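Local coordinates for protein SusD homolog (Bacteroides thetaiotaomicron, PDB 4MRU) that probably binds mucin O-glycans at the cell surface as a SusD-like outer membrane lipoprotein, and carries a bound magnesium ion, at residues G52-Y57 with E429-H434; I264-N269 with G391-I396; T309-R314 with S379-P384; N373-P378 with T397-E402. All coordinates share one frame; numbering follows the deposited sequence.

Overall arrangement
From the N terminus, residues 52-57 span the end of helix 40-54 and meet 429-434 on helix 427-437. This is contact 1, which closes the longest loop and contains all the others. Contact 2 joins helix 262-270 to the loop residues 391-396. Contact 3 nests inside it and ties the loop after helix 304-309 to 379-384. Contact 4 pairs 373-378 with 397-402, within the long connection between helices 368-371 and 408-423. It crosses contacts 2 and 3, because their segments alternate along the chain. Contact 1 touches contact 2 where Gly56 and Tyr57 pack on Ile264. Contacts 2 and 3 probably share a hydrogen bond between Cys266 O and Ser379 N.

Contact 1: residues G52-Y57 with E429-H434; sequences GSYAGY and ESWSEH
Trp431 has its CG anti to the backbone N (chi1 177°), while Tyr54 has its CG anti to the carbonyl carbon, beside the backbone N. These two settings bring the side chains alongside each other, pointing the same way. The contact joins two helices of the mostly helical SusD-like fold: the C-terminal end of helix 40-54 and the body of helix 427-437. The first of these helices ends in a Schellman motif. Tyr57 N bonds back to Gly52 O at 2.9 Å, and a weak bond runs from Gly56 N to Ser53 O. Gly56 has the positive phi of the motif (72°).

Tyr54 meets the indole in two places. Its CB lies over the face of the five-membered ring of Trp431, 3.5 Å from the centroid, in a CH-pi contact. Its ring turns an edge to the face of the six-membered ring. The centroids of the Tyr54 ring and the Trp431 six-membered ring are 4.9 Å apart and their planes make 53°, so this is a tilted edge-to-face pair. Tyr54 CD2 is the leading atom of the edge, 3.6 Å from Trp431 CZ2. The polar ends have partners outside the pair: Tyr54 OH bonds to Tyr69 O, and Trp431 NE1 to Met459 O.

On the other flank, Ala55 CB packs against Ser430 CB, 3.8 Å away. The same methyl lies over the centre of the Tyr57 ring. Tyr57 OH is also bonded to Trp420 O, which fixes the hydroxyl in a buried place. Ser430 OG donates its proton to Tyr57 OH over a short 2.6 Å.

Contact 2: residues I264-N269 with G391-I396; sequences IICYMN and GSPANI. With EDO (1,2-ethanediol), chain I.
Tyr267 and Pro393 carry most of this contact, with Cys266 as a smaller third member. It sets helix 262-270 against an irregular stretch of the long loop before helix 408-423, and the meeting is apolar. Tyr267 has its CG anti to the carbonyl carbon (chi1 -77°), and its ring reaches out from the helix to the loop. Pro393 slides past it in the opposite direction. The touch is between Tyr267 CE1 and Pro393 CG, at 3.6 Å. The adjacent CD of the proline faces the helix, with Pro393 CD 4.0 Å from Cys266 CB.

The loop then continues past the tyrosine. Ala394 CB comes up to the hydroxyl end, 3.2 Å from Tyr267 OH, which is a tight fit. Ile396 CG2 meets the ring at its edge and in its plane, 3.9 Å from Tyr267 CE2. Three side chains of the loop, Pro393, Ala394 and Ile396, therefore meet one ring; Asn395 turns away. The hydroxyl is not left without a polar partner, since Tyr267 OH bonds to Lys441 O.

Further along the helix, Asn269 ND2 donates a nearly straight bond (171°) to O1 of an ethanediol, 3.0 Å away. This small molecule probably came from the crystallisation liquor.

Helix 408-423 covers the contact from another direction. Its Trp420 makes an edge-to-face pair with Tyr267, and Glu410, Glu413 and Arg414 touch Ile396. Ile396 thus lies against helix 408-423, and Tyr267 of helix 262-270 meets both that helix and the loop.

Contact 3: residues T309-R314 with S379-P384; sequences TSYSNR and SGYTDP. With EDO (1,2-ethanediol), chain I.
Tyr311 has its CG anti to the carbonyl carbon (chi1 -56°), and this sends the hydroxyl across to the second loop. Asp383 has its CG anti to the backbone N (chi1 -178°). The two side chains cross obliquely, and ring and carboxylate planes differ by 38°. Tyr311 OH donates to Asp383 OD1 over a short 2.6 Å. The oxygen lies at the ring edge, in the ring plane, but the hydroxyl meets it from above the carboxylate plane.

The carboxylate is well gripped. Asp383 OD1 also takes Leu385 N, the bond of an Asx turn, and Asp383 OD2 takes the amides of Ser387 and Tyr388. Water 2 donates to Asp383 OD2 and to Tyr311 OH, at 2.8 Å each. So many donors would probably keep the buried acid ionised.

Pro384 crosses the tyrosine obliquely, with Pro384 CG 3.6 Å from Tyr311 CE1. Tyr381 has its CG anti to the backbone N, and its hydroxyl bonds to Gly293 O. Water 1 donates to Tyr381 OH at 2.8 Å and only weakly to Tyr311 OH. The O2 of an ethanediol, probably from the crystallisation liquor, accepts Thr382 N at 2.7 Å. An alanine here in place of Tyr311 removes ring and hydroxyl, and would probably leave Asp383 OD1 one donor short and Pro384 without its aromatic neighbour.

The contact joins the loop after helix 304-309 to the loop before helix 408-423. Residues 309-314 run beside strand 258-260, where Ser312 bonds to Val260 and Tyr311 touches Arg259. Tyr381 lies on Ala262 and Cys266 of helix 262-270.

Contact 4: residues N373-P378 with T397-E402; sequences NSIASP and TVKWNE. With MG (magnesium ion), chain C; EDO (1,2-ethanediol), chain L.
A surface magnesium site sits at one end of this contact, where two irregular segments of the long loop before helix 408-423 run side by side. Asn373 OD1 binds the ion at 2.1 Å. Waters 3, 5, 6, 7 and 8 fill the other five positions. Asn373 ND2 donates to water 3 at 3.0 Å, so both ends of the amide serve the site.

The backbones are joined by one direct bond. Lys399 N donates to Ser374 O at 3.0 Å, in the carbonyl plane, with an N-H...O angle of 145°. Water 4 makes a second bridge: it accepts Val398 N at 2.9 Å and donates to Ala376 O at 2.6 Å. It also bonds to Ser374 OG. Thr397 CG2 lies 3.4 Å from Ile375 O.

Lys399 runs out extended and bends only at its last torsion (chi4 -63°). Its methylenes lie along residues 373-375, with Lys399 CD 3.7 Å from Asn373 O and 4.0 Å from Ile375 CG2. Lys399 NZ holds both oxygens of an ethanediol, probably from the crystallisation liquor. An alanine here in place of Lys399 removes the chain beyond CB, and would probably lose the methylene cover over Asn373 and Ile375.

Six oxygens in an octahedron, only one of them from protein, are typical of a largely hydrated magnesium site.

Contact 1: residues G52-Y57 with E429-H434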
loop_
_atom_site.group_PDB
_atom_site.type_symbol
_atom_site.label_atom_id
_atom_site.label_comp_id
_atom_site.label_asym_id
_atom_site.label_seq_id
_atom_site.Cartn_x
_atom_site.Cartn_y
_atom_site.Cartn_z
ATOM N N GLY A 52 -0.887 -0.420 -8.452
ATOM C CA GLY A 52 0.104 0.093 -9.382
ATOM C C GLY A 52 -0.328 1.346 -10.102
ATOM O O GLY A 52 0.424 2.338 -10.154
ATOM N N SER A 53 -1.524 1.332 -10.661
ATOM C CA SER A 53 -2.010 2.487 -11.388
ATOM C C SER A 53 -2.316 3.669 -10.451
ATOM O O SER A 53 -2.028 4.818 -10.772
ATOM C CB SER A 53 -3.285 2.153 -12.213
ATOM O OG SER A 53 -3.015 1.145 -13.162
ATOM N N TYR A 54 -2.914 3.404 -9.307
ATOM C CA TYR A 54 -3.400 4.510 -8.498
ATOM C C TYR A 54 -2.294 5.115 -7.606
ATOM O O TYR A 54 -2.491 6.167 -7.032
ATOM C CB TYR A 54 -4.598 4.043 -7.697
ATOM C CG TYR A 54 -5.741 3.486 -8.570
ATOM C CD1 TYR A 54 -5.905 3.910 -9.893
ATOM C CD2 TYR A 54 -6.681 2.612 -8.056
ATOM C CE1 TYR A 54 -6.939 3.427 -10.683
ATOM C CE2 TYR A 54 -7.735 2.136 -8.833
ATOM C CZ TYR A 54 -7.861 2.545 -10.145
ATOM O OH TYR A 54 -8.867 2.087 -10.936
ATOM N N ALA A 55 -1.160 4.425 -7.466
ATOM C CA ALA A 55 -0.024 4.957 -6.734
ATOM C C ALA A 55 0.972 5.641 -7.685
ATOM O O ALA A 55 2.014 6.130 -7.250
ATOM C CB ALA A 55 0.672 3.841 -5.956
ATOM N N GLY A 56 0.703 5.630 -8.981
ATOM C CA GLY A 56 1.684 6.190 -9.928
ATOM C C GLY A 56 2.917 5.344 -10.102
ATOM O O GLY A 56 3.986 5.845 -10.513
ATOM N N TYR A 57 2.788 4.029 -9.865
ATOM C CA TYR A 57 3.944 3.126 -9.915
ATOM C C TYR A 57 4.067 2.348 -11.224
ATOM O O TYR A 57 5.188 2.152 -11.719
ATOM C CB TYR A 57 3.887 2.093 -8.815
ATOM C CG TYR A 57 4.176 2.529 -7.395
ATOM C CD1 TYR A 57 4.831 3.723 -7.084
ATOM C CD2 TYR A 57 3.874 1.674 -6.347
ATOM C CE1 TYR A 57 5.128 4.039 -5.759
ATOM C CE2 TYR A 57 4.149 2.002 -5.035
ATOM C CZ TYR A 57 4.755 3.180 -4.740
ATOM O OH TYR A 57 5.027 3.468 -3.447
ATOM N N GLU A 429 -0.811 0.631 -0.236
ATOM C CA GLU A 429 -0.501 1.568 0.854
ATOM C C GLU A 429 -0.248 2.989 0.351
ATOM O O GLU A 429 -0.748 3.938 0.954
ATOM C CB GLU A 429 0.701 1.110 1.651
ATOM C CG GLU A 429 1.102 2.060 2.784
ATOM C CD GLU A 429 0.017 2.222 3.858
ATOM O OE1 GLU A 429 -0.945 1.425 3.939
ATOM O OE2 GLU A 429 0.093 3.188 4.619
ATOM N N SER A 430 0.506 3.138 -0.746
ATOM C CA SER A 430 0.790 4.441 -1.329
ATOM C C SER A 430 -0.473 5.103 -1.873
ATOM O O SER A 430 -0.669 6.310 -1.774
ATOM C CB SER A 430 1.841 4.299 -2.419
ATOM O OG SER A 430 3.114 4.106 -1.852
ATOM N N TRP A 431 -1.375 4.298 -2.411
ATOM C CA TRP A 431 -2.656 4.841 -2.868
ATOM C C TRP A 431 -3.453 5.396 -1.683
ATOM O O TRP A 431 -4.028 6.493 -1.788
ATOM C CB TRP A 431 -3.431 3.780 -3.633
ATOM C CG TRP A 431 -4.791 4.205 -4.096
ATOM C CD1 TRP A 431 -5.169 5.438 -4.491
ATOM C CD2 TRP A 431 -5.944 3.365 -4.237
ATOM N NE1 TRP A 431 -6.497 5.447 -4.861
ATOM C CE2 TRP A 431 -6.999 4.188 -4.728
ATOM C CE3 TRP A 431 -6.193 2.009 -4.000
ATOM C CZ2 TRP A 431 -8.278 3.699 -4.991
ATOM C CZ3 TRP A 431 -7.472 1.516 -4.248
ATOM C CH2 TRP A 431 -8.498 2.363 -4.755
ATOM N N SER A 432 -3.493 4.649 -0.581
ATOM C CA SER A 432 -4.251 5.087 0.581
ATOM C C SER A 432 -3.655 6.354 1.096
ATOM O O SER A 432 -4.366 7.274 1.437
ATOM C CB SER A 432 -4.288 3.991 1.650
ATOM O OG SER A 432 -4.997 2.894 1.158
ATOM N N GLU A 433 -2.325 6.419 1.155
ATOM C CA GLU A 433 -1.702 7.622 1.675
ATOM C C GLU A 433 -1.878 8.841 0.759
ATOM O O GLU A 433 -1.912 9.986 1.227
ATOM C CB GLU A 433 -0.221 7.334 1.954
ATOM C CG GLU A 433 -0.074 6.418 3.175
ATOM C CD GLU A 433 -0.595 7.108 4.423
ATOM O OE1 GLU A 433 0.220 7.842 5.010
ATOM O OE2 GLU A 433 -1.821 6.990 4.751
ATOM N N HIS A 434 -1.936 8.589 -0.533
ATOM C CA HIS A 434 -2.197 9.617 -1.529
ATOM C C HIS A 434 -3.623 10.136 -1.395
ATOM O O HIS A 434 -3.859 11.334 -1.368
ATOM C CB HIS A 434 -1.918 9.124 -2.980
ATOM C CG HIS A 434 -2.383 10.092 -4.027
ATOM N ND1 HIS A 434 -1.648 11.193 -4.407
ATOM C CD2 HIS A 434 -3.565 10.194 -4.677
ATOM C CE1 HIS A 434 -2.348 11.923 -5.255
ATOM N NE2 HIS A 434 -3.500 11.321 -5.467
#

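Contact 2: residues I264-N269 with G391-I396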
loop_
_atom_site.group_PDB
_atom_site.type_symbol
_atom_site.label_atom_id
_atom_site.label_comp_id
_atom_site.label_asym_id
_atom_site.label_seq_id
_atom_site.Cartn_x
_atom_site.Cartn_y
_atom_site.Cartn_z
ATOM N N ILE A 264 6.563 8.052 -10.774
ATOM C CA ILE A 264 7.710 7.701 -9.933
ATOM C C ILE A 264 9.044 8.006 -10.646
ATOM O O ILE A 264 10.007 8.457 -10.016
ATOM C CB ILE A 264 7.651 6.259 -9.431
ATOM C CG1 ILE A 264 8.742 6.067 -8.352
ATOM C CG2 ILE A 264 7.789 5.257 -10.586
ATOM C CD1 ILE A 264 8.512 4.905 -7.449
ATOM N N ILE A 265 9.081 7.857 -11.962
ATOM C CA ILE A 265 10.261 8.262 -12.727
ATOM C C ILE A 265 10.499 9.791 -12.753
ATOM O O ILE A 265 11.652 10.234 -12.671
ATOM C CB ILE A 265 10.188 7.714 -14.164
ATOM C CG1 ILE A 265 10.139 6.199 -14.145
ATOM C CG2 ILE A 265 11.384 8.178 -14.981
ATOM C CD1 ILE A 265 11.415 5.532 -13.705
ATOM N N CYS A 266 9.441 10.595 -12.870
ATOM C CA CYS A 266 9.581 12.043 -12.830
ATOM C C CYS A 266 10.221 12.523 -11.539
ATOM O O CYS A 266 11.138 13.352 -11.555
ATOM C CB CYS A 266 8.219 12.744 -12.952
ATOM S SG CYS A 266 7.561 12.713 -14.618
ATOM N N TYR A 267 9.735 12.013 -10.409
ATOM C CA TYR A 267 10.312 12.380 -9.153
ATOM C C TYR A 267 11.769 11.867 -9.031
ATOM O O TYR A 267 12.644 12.632 -8.713
ATOM C CB TYR A 267 9.516 11.827 -7.982
ATOM C CG TYR A 267 8.244 12.563 -7.671
ATOM C CD1 TYR A 267 7.073 12.344 -8.402
ATOM C CD2 TYR A 267 8.201 13.498 -6.618
ATOM C CE1 TYR A 267 5.904 12.991 -8.088
ATOM C CE2 TYR A 267 7.036 14.169 -6.328
ATOM C CZ TYR A 267 5.903 13.933 -7.050
ATOM O OH TYR A 267 4.769 14.606 -6.688
HETATM N N MSE A 268 11.997 10.579 -9.285
HETATM C CA MSE A 268 13.311 9.960 -8.981
HETATM C C MSE A 268 14.366 10.385 -9.998
HETATM O O MSE A 268 15.544 10.517 -9.618
HETATM C CB MSE A 268 13.204 8.446 -8.886
HETATM C CG MSE A 268 12.544 8.034 -7.583
HETATM SE SE MSE A 268 12.315 6.092 -7.466
HETATM C CE MSE A 268 14.109 5.646 -6.652
ATOM N N ASN A 269 14.014 10.618 -11.256
ATOM C CA ASN A 269 14.969 11.254 -12.197
ATOM C C ASN A 269 15.246 12.723 -11.835
ATOM O O ASN A 269 16.375 13.176 -11.920
ATOM C CB ASN A 269 14.517 11.189 -13.651
ATOM C CG ASN A 269 14.748 9.833 -14.285
ATOM O OD1 ASN A 269 15.372 8.917 -13.713
ATOM N ND2 ASN A 269 14.268 9.701 -15.480
ATOM N N GLY A 391 3.869 18.411 -18.177
ATOM C CA GLY A 391 4.622 19.110 -17.155
ATOM C C GLY A 391 4.848 18.299 -15.899
ATOM O O GLY A 391 4.273 17.244 -15.692
ATOM N N SER A 392 5.731 18.798 -15.051
ATOM C CA SER A 392 6.073 18.159 -13.839
ATOM C C SER A 392 4.855 18.002 -12.920
ATOM O O SER A 392 4.051 18.887 -12.817
ATOM C CB SER A 392 7.124 19.020 -13.115
ATOM O OG SER A 392 7.393 18.429 -11.878
ATOM N N PRO A 393 4.788 16.913 -12.143
ATOM C CA PRO A 393 3.679 16.722 -11.211
ATOM C C PRO A 393 3.753 17.574 -9.940
ATOM O O PRO A 393 2.718 17.776 -9.299
ATOM C CB PRO A 393 3.795 15.244 -10.828
ATOM C CG PRO A 393 5.238 14.916 -11.031
ATOM C CD PRO A 393 5.676 15.740 -12.200
ATOM N N ALA A 394 4.955 18.046 -9.573
ATOM C CA ALA A 394 5.157 18.747 -8.292
ATOM C C ALA A 394 6.435 19.528 -8.298
ATOM O O ALA A 394 7.320 19.292 -9.139
ATOM C CB ALA A 394 5.169 17.736 -7.144
ATOM N N ASN A 395 6.590 20.425 -7.335
ATOM C CA ASN A 395 7.872 21.108 -7.186
ATOM C C ASN A 395 8.557 20.781 -5.854
ATOM O O ASN A 395 9.626 21.279 -5.594
ATOM C CB ASN A 395 7.700 22.609 -7.384
ATOM C CG ASN A 395 6.984 23.278 -6.241
ATOM O OD1 ASN A 395 6.464 22.642 -5.315
ATOM N ND2 ASN A 395 6.985 24.594 -6.282
ATOM N N ILE A 396 7.982 19.873 -5.081
ATOM C CA ILE A 396 8.527 19.468 -3.786
ATOM C C ILE A 396 9.963 18.942 -3.883
ATOM O O ILE A 396 10.285 18.089 -4.691
ATOM C CB ILE A 396 7.634 18.406 -3.067
ATOM C CG1 ILE A 396 8.059 18.188 -1.589
ATOM C CG2 ILE A 396 7.619 17.078 -3.813
ATOM C CD1 ILE A 396 7.872 19.403 -0.707
HETATM C C1 EDO I . 11.719 12.383 -16.190
HETATM O O1 EDO I . 13.033 12.158 -16.737
HETATM C C2 EDO I . 10.632 11.795 -17.089
HETATM O O2 EDO I . 10.615 12.319 -18.453
#

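Contact 3: residues T309-R314 with S379-P384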
loop_
_atom_site.group_PDB
_atom_site.type_symbol
_atom_site.label_atom_id
_atom_site.label_comp_id
_atom_site.label_asym_id
_atom_site.label_seq_id
_atom_site.Cartn_x
_atom_site.Cartn_y
_atom_site.Cartn_z
ATOM N N THR A 309 9.145 -2.530 -24.495
ATOM C CA THR A 309 10.584 -2.248 -24.695
ATOM C C THR A 309 10.983 -0.779 -24.497
ATOM O O THR A 309 12.151 -0.503 -24.313
ATOM C CB THR A 309 11.059 -2.701 -26.087
ATOM O OG1 THR A 309 10.302 -2.029 -27.097
ATOM C CG2 THR A 309 10.927 -4.254 -26.265
ATOM N N SER A 310 10.038 0.147 -24.511
ATOM C CA SER A 310 10.391 1.573 -24.462
ATOM C C SER A 310 10.405 2.167 -23.061
ATOM O O SER A 310 10.783 3.330 -22.878
ATOM C CB SER A 310 9.404 2.365 -25.301
ATOM O OG SER A 310 9.472 1.902 -26.631
ATOM N N TYR A 311 9.912 1.398 -22.090
ATOM C CA TYR A 311 9.790 1.856 -20.714
ATOM C C TYR A 311 10.480 0.885 -19.757
ATOM O O TYR A 311 10.526 -0.300 -19.993
ATOM C CB TYR A 311 8.313 2.023 -20.324
ATOM C CG TYR A 311 7.633 2.955 -21.277
ATOM C CD1 TYR A 311 7.839 4.323 -21.196
ATOM C CD2 TYR A 311 6.773 2.473 -22.247
ATOM C CE1 TYR A 311 7.238 5.190 -22.093
ATOM C CE2 TYR A 311 6.172 3.323 -23.151
ATOM C CZ TYR A 311 6.414 4.688 -23.079
ATOM O OH TYR A 311 5.816 5.543 -23.975
ATOM N N SER A 312 11.017 1.438 -18.685
ATOM C CA SER A 312 11.657 0.663 -17.634
ATOM C C SER A 312 10.682 -0.354 -17.037
ATOM O O SER A 312 9.494 -0.073 -16.915
ATOM C CB SER A 312 12.165 1.598 -16.530
ATOM O OG SER A 312 13.214 2.404 -16.984
ATOM N N ASN A 313 11.231 -1.483 -16.615
ATOM C CA ASN A 313 10.567 -2.451 -15.749
ATOM C C ASN A 313 10.982 -2.228 -14.310
ATOM O O ASN A 313 11.976 -1.567 -14.049
ATOM C CB ASN A 313 10.974 -3.868 -16.166
ATOM C CG ASN A 313 10.084 -4.954 -15.593
ATOM O OD1 ASN A 313 9.116 -4.706 -14.889
ATOM N ND2 ASN A 313 10.438 -6.173 -15.887
ATOM N N ARG A 314 10.236 -2.762 -13.359
ATOM C CA ARG A 314 10.825 -2.921 -12.064
ATOM C C ARG A 314 11.935 -3.964 -12.143
ATOM O O ARG A 314 11.923 -4.806 -13.002
ATOM C CB ARG A 314 9.774 -3.270 -10.989
ATOM C CG ARG A 314 9.069 -4.570 -11.117
ATOM C CD ARG A 314 8.041 -4.694 -9.969
ATOM N NE ARG A 314 8.686 -5.097 -8.712
ATOM C CZ ARG A 314 8.089 -5.800 -7.743
ATOM N NH1 ARG A 314 6.804 -6.140 -7.823
ATOM N NH2 ARG A 314 8.774 -6.158 -6.690
ATOM N N SER A 379 11.012 16.064 -12.206
ATOM C CA SER A 379 11.162 16.469 -13.593
ATOM C C SER A 379 9.806 16.589 -14.297
ATOM O O SER A 379 8.810 15.965 -13.897
ATOM C CB SER A 379 12.030 15.467 -14.339
ATOM O OG SER A 379 13.371 15.658 -13.992
ATOM N N GLY A 380 9.794 17.359 -15.370
ATOM C CA GLY A 380 8.720 17.263 -16.350
ATOM C C GLY A 380 8.713 15.858 -16.975
ATOM O O GLY A 380 9.720 15.162 -16.969
ATOM N N TYR A 381 7.575 15.425 -17.500
ATOM C CA TYR A 381 7.495 14.103 -18.133
ATOM C C TYR A 381 7.745 14.151 -19.630
ATOM O O TYR A 381 6.949 14.715 -20.384
ATOM C CB TYR A 381 6.146 13.449 -17.889
ATOM C CG TYR A 381 6.060 12.120 -18.616
ATOM C CD1 TYR A 381 6.995 11.130 -18.418
ATOM C CD2 TYR A 381 5.017 11.851 -19.470
ATOM C CE1 TYR A 381 6.931 9.922 -19.098
ATOM C CE2 TYR A 381 4.951 10.669 -20.172
ATOM C CZ TYR A 381 5.895 9.696 -19.984
ATOM O OH TYR A 381 5.755 8.505 -20.672
ATOM N N THR A 382 8.854 13.574 -20.093
ATOM C CA THR A 382 9.062 13.427 -21.551
ATOM C C THR A 382 8.805 11.994 -21.934
ATOM O O THR A 382 9.552 11.098 -21.540
ATOM C CB THR A 382 10.473 13.861 -21.976
ATOM O OG1 THR A 382 10.686 15.222 -21.560
ATOM C CG2 THR A 382 10.649 13.766 -23.484
ATOM N N ASP A 383 7.731 11.760 -22.696
ATOM C CA ASP A 383 7.415 10.433 -23.213
ATOM C C ASP A 383 8.401 10.111 -24.325
ATOM O O ASP A 383 8.412 10.789 -25.343
ATOM C CB ASP A 383 5.991 10.431 -23.711
ATOM C CG ASP A 383 5.527 9.072 -24.244
ATOM O OD1 ASP A 383 6.327 8.101 -24.255
ATOM O OD2 ASP A 383 4.343 9.011 -24.690
ATOM N N PRO A 384 9.244 9.081 -24.157
ATOM C CA PRO A 384 10.173 8.761 -25.241
ATOM C C PRO A 384 9.463 8.399 -26.552
ATOM O O PRO A 384 10.066 8.537 -27.606
ATOM C CB PRO A 384 10.940 7.530 -24.696
ATOM C CG PRO A 384 9.954 6.896 -23.710
ATOM C CD PRO A 384 9.345 8.101 -23.049
HETATM C C1 EDO I . 11.719 12.383 -16.190
HETATM O O1 EDO I . 13.033 12.158 -16.737
HETATM C C2 EDO I . 10.632 11.795 -17.089
HETATM O O2 EDO I . 10.615 12.319 -18.453
HETATM O O HOH W 1 3.606 7.169 -21.922
HETATM O O HOH W 2 3.298 6.415 -24.829
#

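Contact 4: residues N373-P378 with T397-E402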
loop_
_atom_site.group_PDB
_atom_site.type_symbol
_atom_site.label_atom_id
_atom_site.label_comp_id
_atom_site.label_asym_id
_atom_site.label_seq_id
_atom_site.Cartn_x
_atom_site.Cartn_y
_atom_site.Cartn_z
ATOM N N ASN A 373 20.034 16.972 1.172
ATOM C CA ASN A 373 20.127 18.395 0.960
ATOM C C ASN A 373 19.766 18.837 -0.431
ATOM O O ASN A 373 20.040 19.977 -0.817
ATOM C CB ASN A 373 21.547 18.842 1.280
ATOM C CG ASN A 373 21.837 18.739 2.758
ATOM O OD1 ASN A 373 21.041 19.115 3.591
ATOM N ND2 ASN A 373 23.002 18.182 3.083
ATOM N N SER A 374 19.168 17.941 -1.212
ATOM C CA SER A 374 18.852 18.248 -2.589
ATOM C C SER A 374 17.741 19.282 -2.665
ATOM O O SER A 374 16.750 19.220 -1.907
ATOM C CB SER A 374 18.413 16.978 -3.345
ATOM O OG SER A 374 17.919 17.303 -4.630
ATOM N N ILE A 375 17.895 20.218 -3.608
ATOM C CA ILE A 375 16.847 21.207 -3.909
ATOM C C ILE A 375 16.367 21.068 -5.340
ATOM O O ILE A 375 15.750 21.960 -5.871
ATOM C CB ILE A 375 17.338 22.630 -3.606
ATOM C CG1 ILE A 375 18.607 22.987 -4.389
ATOM C CG2 ILE A 375 17.558 22.755 -2.106
ATOM C CD1 ILE A 375 18.927 24.477 -4.322
ATOM N N ALA A 376 16.638 19.899 -5.948
ATOM C CA ALA A 376 16.149 19.611 -7.304
ATOM C C ALA A 376 14.655 19.318 -7.288
ATOM O O ALA A 376 14.157 18.709 -6.354
ATOM C CB ALA A 376 16.879 18.417 -7.892
ATOM N N SER A 377 13.964 19.746 -8.330
ATOM C CA SER A 377 12.539 19.512 -8.472
ATOM C C SER A 377 12.268 18.211 -9.209
ATOM O O SER A 377 13.079 17.791 -10.031
ATOM C CB SER A 377 11.877 20.646 -9.248
ATOM O OG SER A 377 11.627 21.723 -8.352
ATOM N N PRO A 378 11.092 17.624 -8.986
ATOM C CA PRO A 378 10.660 16.511 -9.837
ATOM C C PRO A 378 10.660 16.956 -11.303
ATOM O O PRO A 378 10.433 18.120 -11.596
ATOM C CB PRO A 378 9.261 16.209 -9.326
ATOM C CG PRO A 378 9.312 16.645 -7.877
ATOM C CD PRO A 378 10.118 17.905 -7.909
ATOM N N THR A 397 10.825 19.471 -3.028
ATOM C CA THR A 397 12.213 19.032 -2.970
ATOM C C THR A 397 12.449 18.141 -1.801
ATOM O O THR A 397 11.614 18.032 -0.880
ATOM C CB THR A 397 13.144 20.238 -2.839
ATOM O OG1 THR A 397 12.857 20.894 -1.623
ATOM C CG2 THR A 397 12.955 21.245 -4.002
ATOM N N VAL A 398 13.610 17.509 -1.788
ATOM C CA VAL A 398 13.968 16.608 -0.674
ATOM C C VAL A 398 14.361 17.356 0.600
ATOM O O VAL A 398 13.967 16.969 1.706
ATOM C CB VAL A 398 15.133 15.681 -1.030
ATOM C CG1 VAL A 398 15.463 14.772 0.152
ATOM C CG2 VAL A 398 14.800 14.846 -2.267
ATOM N N LYS A 399 15.092 18.444 0.442
ATOM C CA LYS A 399 15.644 19.145 1.607
ATOM C C LYS A 399 14.547 19.665 2.563
ATOM O O LYS A 399 13.628 20.389 2.167
ATOM C CB LYS A 399 16.568 20.285 1.160
ATOM C CG LYS A 399 17.334 21.002 2.285
ATOM C CD LYS A 399 18.264 22.069 1.733
ATOM C CE LYS A 399 19.138 22.726 2.794
ATOM N NZ LYS A 399 18.290 23.451 3.784
ATOM N N TRP A 400 14.704 19.332 3.834
ATOM C CA TRP A 400 13.759 19.753 4.899
ATOM C C TRP A 400 13.588 21.276 4.975
ATOM O O TRP A 400 14.550 22.034 4.844
ATOM C CB TRP A 400 14.199 19.176 6.257
ATOM C CG TRP A 400 13.228 19.434 7.380
ATOM C CD1 TRP A 400 13.294 20.430 8.318
ATOM C CD2 TRP A 400 12.034 18.705 7.651
ATOM N NE1 TRP A 400 12.212 20.358 9.149
ATOM C CE2 TRP A 400 11.442 19.286 8.772
ATOM C CE3 TRP A 400 11.407 17.615 7.043
ATOM C CZ2 TRP A 400 10.247 18.802 9.323
ATOM C CZ3 TRP A 400 10.242 17.094 7.623
ATOM C CH2 TRP A 400 9.682 17.691 8.736
ATOM N N ASN A 401 12.342 21.719 5.152
ATOM C CA ASN A 401 12.046 23.134 5.276
ATOM C C ASN A 401 12.122 23.446 6.758
ATOM O O ASN A 401 11.307 22.975 7.524
ATOM C CB ASN A 401 10.679 23.483 4.710
ATOM C CG ASN A 401 10.389 24.977 4.754
ATOM O OD1 ASN A 401 10.778 25.672 5.691
ATOM N ND2 ASN A 401 9.648 25.458 3.786
ATOM N N GLU A 402 13.072 24.263 7.148
ATOM C CA GLU A 402 13.382 24.495 8.578
ATOM C C GLU A 402 12.317 25.293 9.314
ATOM O O GLU A 402 12.416 25.489 10.530
ATOM C CB GLU A 402 14.737 25.194 8.693
ATOM C CG GLU A 402 15.930 24.394 8.169
ATOM C CD GLU A 402 16.203 23.091 8.901
ATOM O OE1 GLU A 402 15.826 22.922 10.100
ATOM O OE2 GLU A 402 16.869 22.222 8.291
HETATM MG MG MG C . 20.758 19.289 5.720
HETATM C C1 EDO L . 15.656 25.360 1.787
HETATM O O1 EDO L . 15.604 24.478 2.936
HETATM C C2 EDO L . 16.815 26.353 1.821
HETATM O O2 EDO L . 18.099 25.715 2.001
HETATM O O HOH W 3 22.834 18.965 5.974
HETATM O O HOH W 4 15.224 17.718 -4.182
HETATM O O HOH W 5 20.978 21.430 5.481
HETATM O O HOH W 6 18.687 19.445 5.519
HETATM O O HOH W 7 20.556 19.465 7.842
HETATM O O HOH W 8 20.459 17.211 5.852
#